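Local coordinates for protein beta-N-acetylhexosaminidase (Streptomyces plicatus, PDB 1JAK) that hydrolyses terminal N-acetylhexosamine residues from beta-linked glycosides as a family 20 glycoside hydrolase, probably by substrate-assisted catalysis, at residues G61-D66 with T125-L130; L88-G93 with A117-G122; S285-D290 with V330-R335; Y424-A429 with R441-P446. All blocks are in the same frame, centred on the assembly; numbering follows the deposited sequence.

Interaction 1: G61-D66 with T125-L130; sequences GDYLAD and TLRQLL
Leu-64 and Leu-126 meet branch to branch in the buried half of this helix-helix contact, Leu-64 CD1 lying 4.2 Å from Leu-126 CD2. Both leucines carry CG anti to the backbone N, which sends each isobutyl group out from its helix toward the other, and the two side chains cross at about a right angle. Even here the helices stand well apart: the closest CA atoms, those of Leu-64 and Arg-127, are 8.9 Å from each other, and the area buried between the segments is small.

The polar half, formed by two partly exposed side chains, is looser. Tyr-63 OH comes within 3.5 Å of Arg-127 NH1 without a hydrogen bond between them, and the phenol ring and guanidinium planes are 79° apart. A bend at chi3 (-62°) turns the arginine chain on its way to the tyrosine. What joins the two groups is Gln-124, one turn before Arg-127: its NE2 bonds to Tyr-63 OH and its OE1 to Arg-127 NH1, so one amide serves both polar ends.

The contact thus pairs helix 55-72 with the C-terminal part of helix 116-129. Leu-126 also rests on Val-146 of strand 145-153, while Arg-127 touches Leu-67 and Tyr-63 touches Arg-243, in a loop of the catalytic domain.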
loop_
_atom_site.group_PDB
_atom_site.type_symbol
_atom_site.label_atom_id
_atom_site.label_comp_id
_atom_site.label_asym_id
_atom_site.label_seq_id
_atom_site.Cartn_x
_atom_site.Cartn_y
_atom_site.Cartn_z
ATOM N N GLY A 61 13.950 16.540 -4.989
ATOM C CA GLY A 61 15.342 16.521 -5.397
ATOM C C GLY A 61 16.205 15.886 -4.321
ATOM O O GLY A 61 17.058 15.045 -4.615
ATOM N N ASP A 62 15.986 16.282 -3.070
ATOM C CA ASP A 62 16.757 15.724 -1.964
ATOM C C ASP A 62 16.481 14.230 -1.836
ATOM O O ASP A 62 17.376 13.452 -1.515
ATOM C CB ASP A 62 16.409 16.412 -0.638
ATOM C CG ASP A 62 16.822 17.870 -0.602
ATOM O OD1 ASP A 62 17.837 18.225 -1.236
ATOM O OD2 ASP A 62 16.137 18.658 0.082
ATOM N N TYR A 63 15.233 13.838 -2.075
ATOM C CA TYR A 63 14.849 12.432 -1.995
ATOM C C TYR A 63 15.648 11.620 -3.011
ATOM O O TYR A 63 16.172 10.545 -2.703
ATOM C CB TYR A 63 13.355 12.280 -2.285
ATOM C CG TYR A 63 12.902 10.846 -2.424
ATOM C CD1 TYR A 63 12.685 10.047 -1.301
ATOM C CD2 TYR A 63 12.701 10.280 -3.685
ATOM C CE1 TYR A 63 12.278 8.719 -1.434
ATOM C CE2 TYR A 63 12.301 8.959 -3.826
ATOM C CZ TYR A 63 12.089 8.185 -2.700
ATOM O OH TYR A 63 11.685 6.880 -2.842
ATOM N N LEU A 64 15.735 12.142 -4.228
ATOM C CA LEU A 64 16.470 11.476 -5.294
ATOM C C LEU A 64 17.962 11.402 -4.971
ATOM O O LEU A 64 18.584 10.348 -5.117
ATOM C CB LEU A 64 16.265 12.216 -6.618
ATOM C CG LEU A 64 17.132 11.733 -7.789
ATOM C CD1 LEU A 64 16.845 10.264 -8.075
ATOM C CD2 LEU A 64 16.852 12.583 -9.018
ATOM N N ALA A 65 18.533 12.523 -4.539
ATOM C CA ALA A 65 19.952 12.559 -4.203
ATOM C C ALA A 65 20.267 11.505 -3.146
ATOM O O ALA A 65 21.258 10.781 -3.257
ATOM C CB ALA A 65 20.339 13.945 -3.698
ATOM N N ASP A 66 19.421 11.423 -2.121
ATOM C CA ASP A 66 19.617 10.443 -1.056
ATOM C C ASP A 66 19.600 9.008 -1.587
ATOM O O ASP A 66 20.325 8.148 -1.085
ATOM C CB ASP A 66 18.550 10.596 0.034
ATOM C CG ASP A 66 18.766 11.827 0.901
ATOM O OD1 ASP A 66 19.879 12.396 0.870
ATOM O OD2 ASP A 66 17.825 12.219 1.626
ATOM N N THR A 125 10.537 5.614 -11.553
ATOM C CA THR A 125 10.820 5.014 -12.847
ATOM C C THR A 125 12.320 5.106 -13.109
ATOM O O THR A 125 12.946 4.142 -13.558
ATOM C CB THR A 125 10.051 5.740 -13.963
ATOM O OG1 THR A 125 8.657 5.436 -13.834
ATOM C CG2 THR A 125 10.547 5.305 -15.341
ATOM N N LEU A 126 12.896 6.266 -12.809
ATOM C CA LEU A 126 14.323 6.480 -13.017
ATOM C C LEU A 126 15.187 5.455 -12.285
ATOM O O LEU A 126 16.166 4.951 -12.840
ATOM C CB LEU A 126 14.714 7.894 -12.573
ATOM C CG LEU A 126 16.200 8.259 -12.674
ATOM C CD1 LEU A 126 16.677 8.127 -14.123
ATOM C CD2 LEU A 126 16.401 9.685 -12.177
ATOM N N ARG A 127 14.829 5.129 -11.045
ATOM C CA ARG A 127 15.628 4.174 -10.288
ATOM C C ARG A 127 15.586 2.769 -10.885
ATOM O O ARG A 127 16.438 1.937 -10.578
ATOM C CB ARG A 127 15.202 4.157 -8.811
ATOM C CG ARG A 127 13.782 3.720 -8.551
ATOM C CD ARG A 127 13.337 4.085 -7.131
ATOM N NE ARG A 127 14.132 3.436 -6.086
ATOM C CZ ARG A 127 13.759 3.355 -4.811
ATOM N NH1 ARG A 127 12.604 3.884 -4.423
ATOM N NH2 ARG A 127 14.530 2.737 -3.923
ATOM N N GLN A 128 14.601 2.504 -11.741
ATOM C CA GLN A 128 14.509 1.201 -12.388
ATOM C C GLN A 128 15.259 1.209 -13.724
ATOM O O GLN A 128 15.663 0.158 -14.222
ATOM C CB GLN A 128 13.043 0.799 -12.592
ATOM C CG GLN A 128 12.390 0.283 -11.311
ATOM C CD GLN A 128 10.996 -0.276 -11.542
ATOM O OE1 GLN A 128 10.756 -0.984 -12.518
ATOM N NE2 GLN A 128 10.076 0.023 -10.630
ATOM N N LEU A 129 15.451 2.396 -14.293
ATOM C CA LEU A 129 16.184 2.520 -15.552
ATOM C C LEU A 129 17.678 2.395 -15.254
ATOM O O LEU A 129 18.450 1.902 -16.076
ATOM C CB LEU A 129 15.877 3.863 -16.222
ATOM C CG LEU A 129 14.421 4.022 -16.682
ATOM C CD1 LEU A 129 14.192 5.422 -17.220
ATOM C CD2 LEU A 129 14.107 2.975 -17.749
ATOM N N LEU A 130 18.080 2.841 -14.068
ATOM C CA LEU A 130 19.472 2.733 -13.649
ATOM C C LEU A 130 19.732 1.258 -13.339
ATOM O O LEU A 130 18.787 0.492 -13.131
ATOM C CB LEU A 130 19.717 3.597 -12.408
ATOM C CG LEU A 130 19.758 5.104 -12.678
ATOM C CD1 LEU A 130 19.686 5.878 -11.370
ATOM C CD2 LEU A 130 21.040 5.440 -13.432
#

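Interaction 2: L88-G93 with A117-G122; sequences LRLAGG and AGLFHG
Strand 88-90 and helix 117-122 run nearly antiparallel, their N-to-C directions 153° apart and their axes 9.0 Å from each other at closest approach, with Leu-88 and Leu-119 the nearest pair of CA atoms. Leu-119 supplies the whole helical side of the contact. With CG anti to the carbonyl carbon (chi1 -64°), its side chain leaves the helix toward the strand and splits its two methyls between different targets. CD1 goes to side chains: it lies 3.5 Å from Leu-90 CD2, a close methyl pair, and 4.2 Å from Leu-88 CB. CD2 meets the strand backbone instead, 3.6 Å from Arg-89 O.

Leu-90 and Leu-119 cross at about a right angle, and the CD2 branch of Leu-90 is also 3.8 Å from Leu-119 CG. Leu-88 points at the helix but touches Leu-119 through its CB. Between these two leucines, Arg-89 turns its side chain to the other surface of the sheet, where NH1 bonds to Thr-112 OG1.

No hydrogen bond links strand to helix; the attachment consists of leucine packing and a methyl set against the strand backbone. Ile-111 and Ala-113 of the adjacent parallel strand 108-113 also touch Leu-119, and Val-60 of helix 55-72 touches both Leu-119 and Leu-88. This is the layered alpha/beta packing of the non-catalytic domain of family 20 hexosaminidases, in which helices cover one face of a beta sheet.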
loop_
_atom_site.group_PDB
_atom_site.type_symbol
_atom_site.label_atom_id
_atom_site.label_comp_id
_atom_site.label_asym_id
_atom_site.label_seq_id
_atom_site.Cartn_x
_atom_site.Cartn_y
_atom_site.Cartn_z
ATOM N N LEU A 88 14.307 18.283 -12.469
ATOM C CA LEU A 88 12.955 17.992 -12.017
ATOM C C LEU A 88 12.211 19.312 -12.166
ATOM O O LEU A 88 12.537 20.293 -11.499
ATOM C CB LEU A 88 12.966 17.549 -10.549
ATOM C CG LEU A 88 13.919 16.400 -10.204
ATOM C CD1 LEU A 88 13.752 16.025 -8.735
ATOM C CD2 LEU A 88 13.632 15.199 -11.094
ATOM N N ARG A 89 11.224 19.348 -13.053
ATOM C CA ARG A 89 10.493 20.585 -13.273
ATOM C C ARG A 89 8.982 20.468 -13.226
ATOM O O ARG A 89 8.400 19.515 -13.740
ATOM C CB ARG A 89 10.917 21.205 -14.607
ATOM C CG ARG A 89 10.821 20.273 -15.800
ATOM C CD ARG A 89 11.524 20.871 -17.014
ATOM N NE ARG A 89 10.862 22.078 -17.502
ATOM C CZ ARG A 89 9.728 22.079 -18.196
ATOM N NH1 ARG A 89 9.126 20.934 -18.487
ATOM N NH2 ARG A 89 9.195 23.224 -18.601
ATOM N N LEU A 90 8.362 21.459 -12.594
ATOM C CA LEU A 90 6.913 21.518 -12.479
ATOM C C LEU A 90 6.419 22.460 -13.564
ATOM O O LEU A 90 6.852 23.611 -13.643
ATOM C CB LEU A 90 6.510 22.047 -11.103
ATOM C CG LEU A 90 6.906 21.167 -9.918
ATOM C CD1 LEU A 90 6.627 21.897 -8.616
ATOM C CD2 LEU A 90 6.140 19.853 -9.982
ATOM N N ALA A 91 5.524 21.965 -14.409
ATOM C CA ALA A 91 4.981 22.769 -15.491
ATOM C C ALA A 91 3.645 22.209 -15.948
ATOM O O ALA A 91 3.249 21.114 -15.548
ATOM C CB ALA A 91 5.958 22.794 -16.655
ATOM N N GLY A 92 2.949 22.971 -16.784
ATOM C CA GLY A 92 1.672 22.516 -17.292
ATOM C C GLY A 92 1.904 21.326 -18.197
ATOM O O GLY A 92 3.003 21.145 -18.722
ATOM N N GLY A 93 0.875 20.509 -18.380
ATOM C CA GLY A 93 1.006 19.341 -19.227
ATOM C C GLY A 93 -0.117 18.365 -18.955
ATOM O O GLY A 93 -0.817 18.501 -17.954
ATOM N N ALA A 117 4.016 14.989 -6.664
ATOM C CA ALA A 117 3.737 13.556 -6.691
ATOM C C ALA A 117 4.150 12.982 -8.039
ATOM O O ALA A 117 4.613 11.845 -8.121
ATOM C CB ALA A 117 2.254 13.302 -6.443
ATOM N N GLY A 118 3.982 13.776 -9.095
ATOM C CA GLY A 118 4.354 13.326 -10.425
ATOM C C GLY A 118 5.860 13.194 -10.554
ATOM O O GLY A 118 6.365 12.228 -11.133
ATOM N N LEU A 119 6.583 14.176 -10.025
ATOM C CA LEU A 119 8.041 14.142 -10.064
ATOM C C LEU A 119 8.513 12.917 -9.285
ATOM O O LEU A 119 9.428 12.212 -9.705
ATOM C CB LEU A 119 8.624 15.403 -9.420
ATOM C CG LEU A 119 8.332 16.739 -10.105
ATOM C CD1 LEU A 119 8.984 17.865 -9.320
ATOM C CD2 LEU A 119 8.859 16.710 -11.534
ATOM N N PHE A 120 7.876 12.676 -8.144
ATOM C CA PHE A 120 8.221 11.546 -7.287
ATOM C C PHE A 120 8.043 10.230 -8.043
ATOM O O PHE A 120 8.893 9.342 -7.983
ATOM C CB PHE A 120 7.337 11.562 -6.037
ATOM C CG PHE A 120 7.766 10.591 -4.976
ATOM C CD1 PHE A 120 8.823 10.892 -4.122
ATOM C CD2 PHE A 120 7.106 9.374 -4.822
ATOM C CE1 PHE A 120 9.216 9.998 -3.131
ATOM C CE2 PHE A 120 7.493 8.469 -3.833
ATOM C CZ PHE A 120 8.548 8.782 -2.985
ATOM N N HIS A 121 6.931 10.102 -8.758
ATOM C CA HIS A 121 6.676 8.894 -9.529
ATOM C C HIS A 121 7.704 8.765 -10.650
ATOM O O HIS A 121 8.135 7.660 -10.977
ATOM C CB HIS A 121 5.250 8.929 -10.077
ATOM C CG HIS A 121 4.204 8.852 -9.008
ATOM N ND1 HIS A 121 2.934 9.363 -9.166
ATOM C CD2 HIS A 121 4.246 8.328 -7.760
ATOM C CE1 HIS A 121 2.240 9.161 -8.059
ATOM N NE2 HIS A 121 3.014 8.535 -7.189
ATOM N N GLY A 122 8.105 9.895 -11.227
ATOM C CA GLY A 122 9.106 9.858 -12.282
ATOM C C GLY A 122 10.409 9.310 -11.725
ATOM O O GLY A 122 11.140 8.583 -12.402
#

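Interaction 3: S285-D290 with V330-R335; sequences SSLCVD and VAFMKR
Phe-332 meets Leu-287 and Val-289 of loop 285-290 and provides the apolar centre of the contact. Its ring, held anti to the backbone N (chi1 180°), extends to Leu-287, whose CD1 approaches Phe-332 CZ at 3.8 Å and CE1 at nearly the same distance, obliquely to the ring. Val-289 packs nearer the helix backbone, with its CG2 4.0 Å from Phe-332 CB. The loop therefore grips the phenylalanine at both its root and its far end.

Arg-335, one turn further along the helix, forms the exposed margin. Its chain is extended from CG to NE and lays the guanidinium beside Val-289, with NH1 3.7 Å from Val-289 CG1; Val-289 O lies at the edge of the group. The methyl of Ala-331 lies under the arginine, its CB 4.1 Å from the Arg-335 guanidinium plane and over the centre of the group. A water accepts from Arg-335 NH1 at 3.3 Å and donates to Asp-290 OD1 at 2.7 Å, joining opposite charges that do not touch. Tyr-295 OH bonds to both Arg-335 NH1 and Val-289 O.

Helix 326-342 is thereby fastened to the loop just before helix 292-307. Thr-294 of that helix touches both Leu-287 and Phe-332, and the disulfide from Cys-288 to Cys-269 anchors the loop on its other side.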
loop_
_atom_site.group_PDB
_atom_site.type_symbol
_atom_site.label_atom_id
_atom_site.label_comp_id
_atom_site.label_asym_id
_atom_site.label_seq_id
_atom_site.Cartn_x
_atom_site.Cartn_y
_atom_site.Cartn_z
ATOM N N SER A 285 -15.120 -12.433 18.067
ATOM C CA SER A 285 -15.324 -11.253 18.900
ATOM C C SER A 285 -16.385 -10.295 18.375
ATOM O O SER A 285 -16.634 -10.224 17.173
ATOM C CB SER A 285 -14.004 -10.497 19.039
ATOM O OG SER A 285 -13.517 -10.146 17.757
ATOM N N SER A 286 -17.002 -9.549 19.284
ATOM C CA SER A 286 -18.011 -8.578 18.889
ATOM C C SER A 286 -18.283 -7.514 19.942
ATOM O O SER A 286 -18.360 -7.808 21.135
ATOM C CB SER A 286 -19.335 -9.275 18.558
ATOM O OG SER A 286 -20.323 -8.315 18.205
ATOM N N LEU A 287 -18.407 -6.267 19.497
ATOM C CA LEU A 287 -18.746 -5.194 20.417
ATOM C C LEU A 287 -20.195 -5.512 20.757
ATOM O O LEU A 287 -20.859 -6.233 20.005
ATOM C CB LEU A 287 -18.672 -3.837 19.717
ATOM C CG LEU A 287 -17.285 -3.390 19.256
ATOM C CD1 LEU A 287 -17.387 -2.035 18.564
ATOM C CD2 LEU A 287 -16.358 -3.313 20.456
ATOM N N CYS A 288 -20.696 -4.994 21.872
ATOM C CA CYS A 288 -22.078 -5.277 22.229
ATOM C C CYS A 288 -22.989 -4.216 21.615
ATOM O O CYS A 288 -23.091 -3.096 22.112
ATOM C CB CYS A 288 -22.252 -5.338 23.751
ATOM S SG CYS A 288 -23.757 -6.284 24.148
ATOM N N VAL A 289 -23.639 -4.585 20.515
ATOM C CA VAL A 289 -24.512 -3.675 19.785
ATOM C C VAL A 289 -25.654 -3.092 20.611
ATOM O O VAL A 289 -26.065 -1.956 20.377
ATOM C CB VAL A 289 -25.093 -4.370 18.525
ATOM C CG1 VAL A 289 -26.041 -3.433 17.788
ATOM C CG2 VAL A 289 -23.956 -4.782 17.599
ATOM N N ASP A 290 -26.151 -3.855 21.582
ATOM C CA ASP A 290 -27.263 -3.398 22.415
ATOM C C ASP A 290 -26.889 -2.556 23.633
ATOM O O ASP A 290 -27.739 -2.302 24.485
ATOM C CB ASP A 290 -28.093 -4.592 22.895
ATOM C CG ASP A 290 -28.684 -5.388 21.756
ATOM O OD1 ASP A 290 -29.221 -4.775 20.810
ATOM O OD2 ASP A 290 -28.620 -6.635 21.813
ATOM N N VAL A 330 -26.252 -4.703 10.868
ATOM C CA VAL A 330 -26.853 -3.633 10.079
ATOM C C VAL A 330 -27.179 -2.430 10.964
ATOM O O VAL A 330 -26.883 -1.292 10.603
ATOM C CB VAL A 330 -28.140 -4.112 9.361
ATOM C CG1 VAL A 330 -28.779 -2.952 8.603
ATOM C CG2 VAL A 330 -27.806 -5.242 8.399
ATOM N N ALA A 331 -27.780 -2.680 12.124
ATOM C CA ALA A 331 -28.121 -1.600 13.045
ATOM C C ALA A 331 -26.858 -0.862 13.482
ATOM O O ALA A 331 -26.831 0.370 13.523
ATOM C CB ALA A 331 -28.850 -2.159 14.268
ATOM N N PHE A 332 -25.815 -1.622 13.803
ATOM C CA PHE A 332 -24.545 -1.047 14.237
ATOM C C PHE A 332 -23.954 -0.126 13.174
ATOM O O PHE A 332 -23.567 1.010 13.462
ATOM C CB PHE A 332 -23.538 -2.160 14.544
ATOM C CG PHE A 332 -22.196 -1.656 15.003
ATOM C CD1 PHE A 332 -21.989 -1.292 16.330
ATOM C CD2 PHE A 332 -21.141 -1.537 14.103
ATOM C CE1 PHE A 332 -20.745 -0.816 16.759
ATOM C CE2 PHE A 332 -19.894 -1.061 14.521
ATOM C CZ PHE A 332 -19.697 -0.701 15.850
ATOM N N MET A 333 -23.875 -0.617 11.944
ATOM C CA MET A 333 -23.312 0.179 10.861
ATOM C C MET A 333 -24.149 1.412 10.544
ATOM O O MET A 333 -23.611 2.445 10.152
ATOM C CB MET A 333 -23.126 -0.681 9.611
ATOM C CG MET A 333 -22.004 -1.699 9.764
ATOM S SD MET A 333 -20.446 -0.894 10.229
ATOM C CE MET A 333 -19.247 -2.165 9.744
ATOM N N LYS A 334 -25.463 1.311 10.718
ATOM C CA LYS A 334 -26.339 2.450 10.459
ATOM C C LYS A 334 -26.015 3.558 11.464
ATOM O O LYS A 334 -26.025 4.747 11.133
ATOM C CB LYS A 334 -27.806 2.030 10.609
ATOM C CG LYS A 334 -28.812 3.164 10.429
ATOM C CD LYS A 334 -28.913 3.603 8.978
ATOM C CE LYS A 334 -29.984 4.672 8.798
ATOM N NZ LYS A 334 -30.217 4.989 7.359
ATOM N N ARG A 335 -25.708 3.148 12.689
ATOM C CA ARG A 335 -25.394 4.078 13.769
ATOM C C ARG A 335 -23.979 4.650 13.737
ATOM O O ARG A 335 -23.776 5.824 14.048
ATOM C CB ARG A 335 -25.618 3.388 15.117
ATOM C CG ARG A 335 -27.052 2.935 15.349
ATOM C CD ARG A 335 -27.144 1.939 16.493
ATOM N NE ARG A 335 -28.518 1.495 16.713
ATOM C CZ ARG A 335 -28.858 0.456 17.469
ATOM N NH1 ARG A 335 -27.921 -0.255 18.082
ATOM N NH2 ARG A 335 -30.136 0.127 17.614
HETATM O O HOH W 1 -29.631 -2.293 19.950
#

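Interaction 4: Y424-A429 with R441-P446; sequences YDWDPA and RGVEAP
A single methyl of Val-443 carries the strand's side of this contact, meeting two rings from loop 424-429. Val-443 CG1 lies 3.8 Å from Pro-428 CG and 4.3 Å from Trp-426 CH2. CG1 stands anti to the carbonyl carbon (chi1 -56°), which aims it at the loop. The proline and valine side chains cross obliquely, and the methyl also approaches the indole obliquely, at the far end of its six-membered ring.

Short-range bonds fix the shape of the loop. Asp-425 is the centre of an inverse gamma turn, with Trp-426 N bonded to Tyr-424 O at 2.9 Å. An Asx turn spans Pro-428: Asp-427 OD1 accepts from Ala-429 N at 3.0 Å, the donor lying well above the carboxylate plane, and the same oxygen forms a salt bridge with Arg-156. Trp-426 NE1 bonds to Ser-423 O, which helps to fix the indole. Leu-392 of strand 389-392 touches both rings.

All three touching residues are buried and no hydrogen bond crosses between the segments. Between loop and barrel strand 440-447 the attachment is apolar packing, with dispersion and the exclusion of water as its likely basis, while Asp-427 OD1 and Trp-426 NE1 find their partners within the loop and its neighbours.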
loop_
_atom_site.group_PDB
_atom_site.type_symbol
_atom_site.label_atom_id
_atom_site.label_comp_id
_atom_site.label_asym_id
_atom_site.label_seq_id
_atom_site.Cartn_x
_atom_site.Cartn_y
_atom_site.Cartn_z
ATOM N N TYR A 424 -1.434 -11.493 -10.674
ATOM C CA TYR A 424 -1.349 -10.455 -11.703
ATOM C C TYR A 424 -2.347 -10.540 -12.853
ATOM O O TYR A 424 -2.842 -9.519 -13.338
ATOM C CB TYR A 424 0.064 -10.473 -12.306
ATOM C CG TYR A 424 0.263 -9.570 -13.510
ATOM C CD1 TYR A 424 0.534 -8.212 -13.349
ATOM C CD2 TYR A 424 0.177 -10.076 -14.810
ATOM C CE1 TYR A 424 0.718 -7.375 -14.450
ATOM C CE2 TYR A 424 0.355 -9.244 -15.924
ATOM C CZ TYR A 424 0.627 -7.897 -15.734
ATOM O OH TYR A 424 0.825 -7.070 -16.819
ATOM N N ASP A 425 -2.639 -11.762 -13.279
ATOM C CA ASP A 425 -3.484 -12.001 -14.439
ATOM C C ASP A 425 -4.993 -11.764 -14.387
ATOM O O ASP A 425 -5.782 -12.697 -14.545
ATOM C CB ASP A 425 -3.201 -13.414 -14.954
ATOM C CG ASP A 425 -3.242 -13.503 -16.466
ATOM O OD1 ASP A 425 -3.375 -12.450 -17.128
ATOM O OD2 ASP A 425 -3.129 -14.632 -16.989
ATOM N N TRP A 426 -5.389 -10.513 -14.181
ATOM C CA TRP A 426 -6.801 -10.143 -14.170
ATOM C C TRP A 426 -6.965 -8.656 -14.475
ATOM O O TRP A 426 -5.989 -7.903 -14.475
ATOM C CB TRP A 426 -7.481 -10.516 -12.839
ATOM C CG TRP A 426 -6.852 -9.966 -11.590
ATOM C CD1 TRP A 426 -5.667 -10.347 -11.029
ATOM C CD2 TRP A 426 -7.398 -8.957 -10.731
ATOM N NE1 TRP A 426 -5.442 -9.640 -9.870
ATOM C CE2 TRP A 426 -6.488 -8.779 -9.666
ATOM C CE3 TRP A 426 -8.567 -8.187 -10.756
ATOM C CZ2 TRP A 426 -6.710 -7.858 -8.635
ATOM C CZ3 TRP A 426 -8.791 -7.272 -9.731
ATOM C CH2 TRP A 426 -7.862 -7.116 -8.683
ATOM N N ASP A 427 -8.199 -8.244 -14.756
ATOM C CA ASP A 427 -8.505 -6.857 -15.103
ATOM C C ASP A 427 -9.526 -6.275 -14.127
ATOM O O ASP A 427 -10.675 -6.717 -14.087
ATOM C CB ASP A 427 -9.060 -6.817 -16.536
ATOM C CG ASP A 427 -9.401 -5.411 -17.009
ATOM O OD1 ASP A 427 -9.247 -4.444 -16.236
ATOM O OD2 ASP A 427 -9.832 -5.282 -18.176
ATOM N N PRO A 428 -9.121 -5.275 -13.325
ATOM C CA PRO A 428 -10.041 -4.663 -12.359
ATOM C C PRO A 428 -11.361 -4.174 -12.962
ATOM O O PRO A 428 -12.406 -4.240 -12.316
ATOM C CB PRO A 428 -9.220 -3.513 -11.782
ATOM C CG PRO A 428 -7.817 -4.046 -11.833
ATOM C CD PRO A 428 -7.765 -4.704 -13.195
ATOM N N ALA A 429 -11.308 -3.690 -14.201
ATOM C CA ALA A 429 -12.493 -3.160 -14.876
ATOM C C ALA A 429 -13.589 -4.174 -15.187
ATOM O O ALA A 429 -14.769 -3.819 -15.231
ATOM C CB ALA A 429 -12.076 -2.447 -16.159
ATOM N N ARG A 441 -12.592 2.107 -7.985
ATOM C CA ARG A 441 -11.672 3.177 -7.610
ATOM C C ARG A 441 -10.222 2.739 -7.742
ATOM O O ARG A 441 -9.328 3.560 -7.950
ATOM C CB ARG A 441 -11.927 3.615 -6.165
ATOM C CG ARG A 441 -13.329 4.130 -5.892
ATOM C CD ARG A 441 -13.678 5.321 -6.770
ATOM N NE ARG A 441 -14.974 5.886 -6.408
ATOM C CZ ARG A 441 -15.205 6.577 -5.295
ATOM N NH1 ARG A 441 -14.224 6.798 -4.430
ATOM N NH2 ARG A 441 -16.423 7.039 -5.041
ATOM N N GLY A 442 -9.988 1.440 -7.611
ATOM C CA GLY A 442 -8.635 0.939 -7.718
ATOM C C GLY A 442 -8.449 -0.407 -7.056
ATOM O O GLY A 442 -9.400 -1.173 -6.894
ATOM N N VAL A 443 -7.216 -0.679 -6.644
ATOM C CA VAL A 443 -6.875 -1.957 -6.038
ATOM C C VAL A 443 -6.034 -1.798 -4.779
ATOM O O VAL A 443 -5.506 -0.725 -4.503
ATOM C CB VAL A 443 -6.074 -2.818 -7.035
ATOM C CG1 VAL A 443 -6.866 -2.998 -8.322
ATOM C CG2 VAL A 443 -4.727 -2.146 -7.341
ATOM N N GLU A 444 -5.911 -2.882 -4.022
ATOM C CA GLU A 444 -5.103 -2.876 -2.814
ATOM C C GLU A 444 -4.492 -4.249 -2.597
ATOM O O GLU A 444 -5.095 -5.265 -2.939
ATOM C CB GLU A 444 -5.939 -2.494 -1.587
ATOM C CG GLU A 444 -5.119 -2.469 -0.297
ATOM C CD GLU A 444 -5.844 -1.814 0.867
ATOM O OE1 GLU A 444 -6.238 -0.636 0.740
ATOM O OE2 GLU A 444 -6.013 -2.477 1.912
ATOM N N ALA A 445 -3.285 -4.268 -2.038
ATOM C CA ALA A 445 -2.586 -5.514 -1.737
ATOM C C ALA A 445 -2.381 -5.574 -0.225
ATOM O O ALA A 445 -1.450 -4.969 0.306
ATOM C CB ALA A 445 -1.238 -5.548 -2.450
ATOM N N PRO A 446 -3.261 -6.293 0.491
ATOM C CA PRO A 446 -3.125 -6.390 1.950
ATOM C C PRO A 446 -2.124 -7.450 2.391
ATOM O O PRO A 446 -2.060 -8.533 1.809
ATOM C CB PRO A 446 -4.540 -6.753 2.418
ATOM C CG PRO A 446 -5.430 -6.369 1.249
ATOM C CD PRO A 446 -4.591 -6.755 0.067
#

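From the N terminus, interaction 1 closes the first loop, bringing helix 55-72 to the end of helix 116-129. Interaction 2 falls wholly within that loop and joins strand 86-90 to an earlier part of the same helix. The two touch, Tyr-63 against Phe-120 and Gly-61 against Leu-88, and together knit the helices and sheet of the non-catalytic domain. Interactions 3 and 4 follow in series in the catalytic barrel, with centres about 30 Å apart: the former ties a loop to helix 326-342, and the latter closes a short loop onto strand 440-447. Interactions 1 and 3 lie on opposite sides of the chain's centre, and no contacts cross.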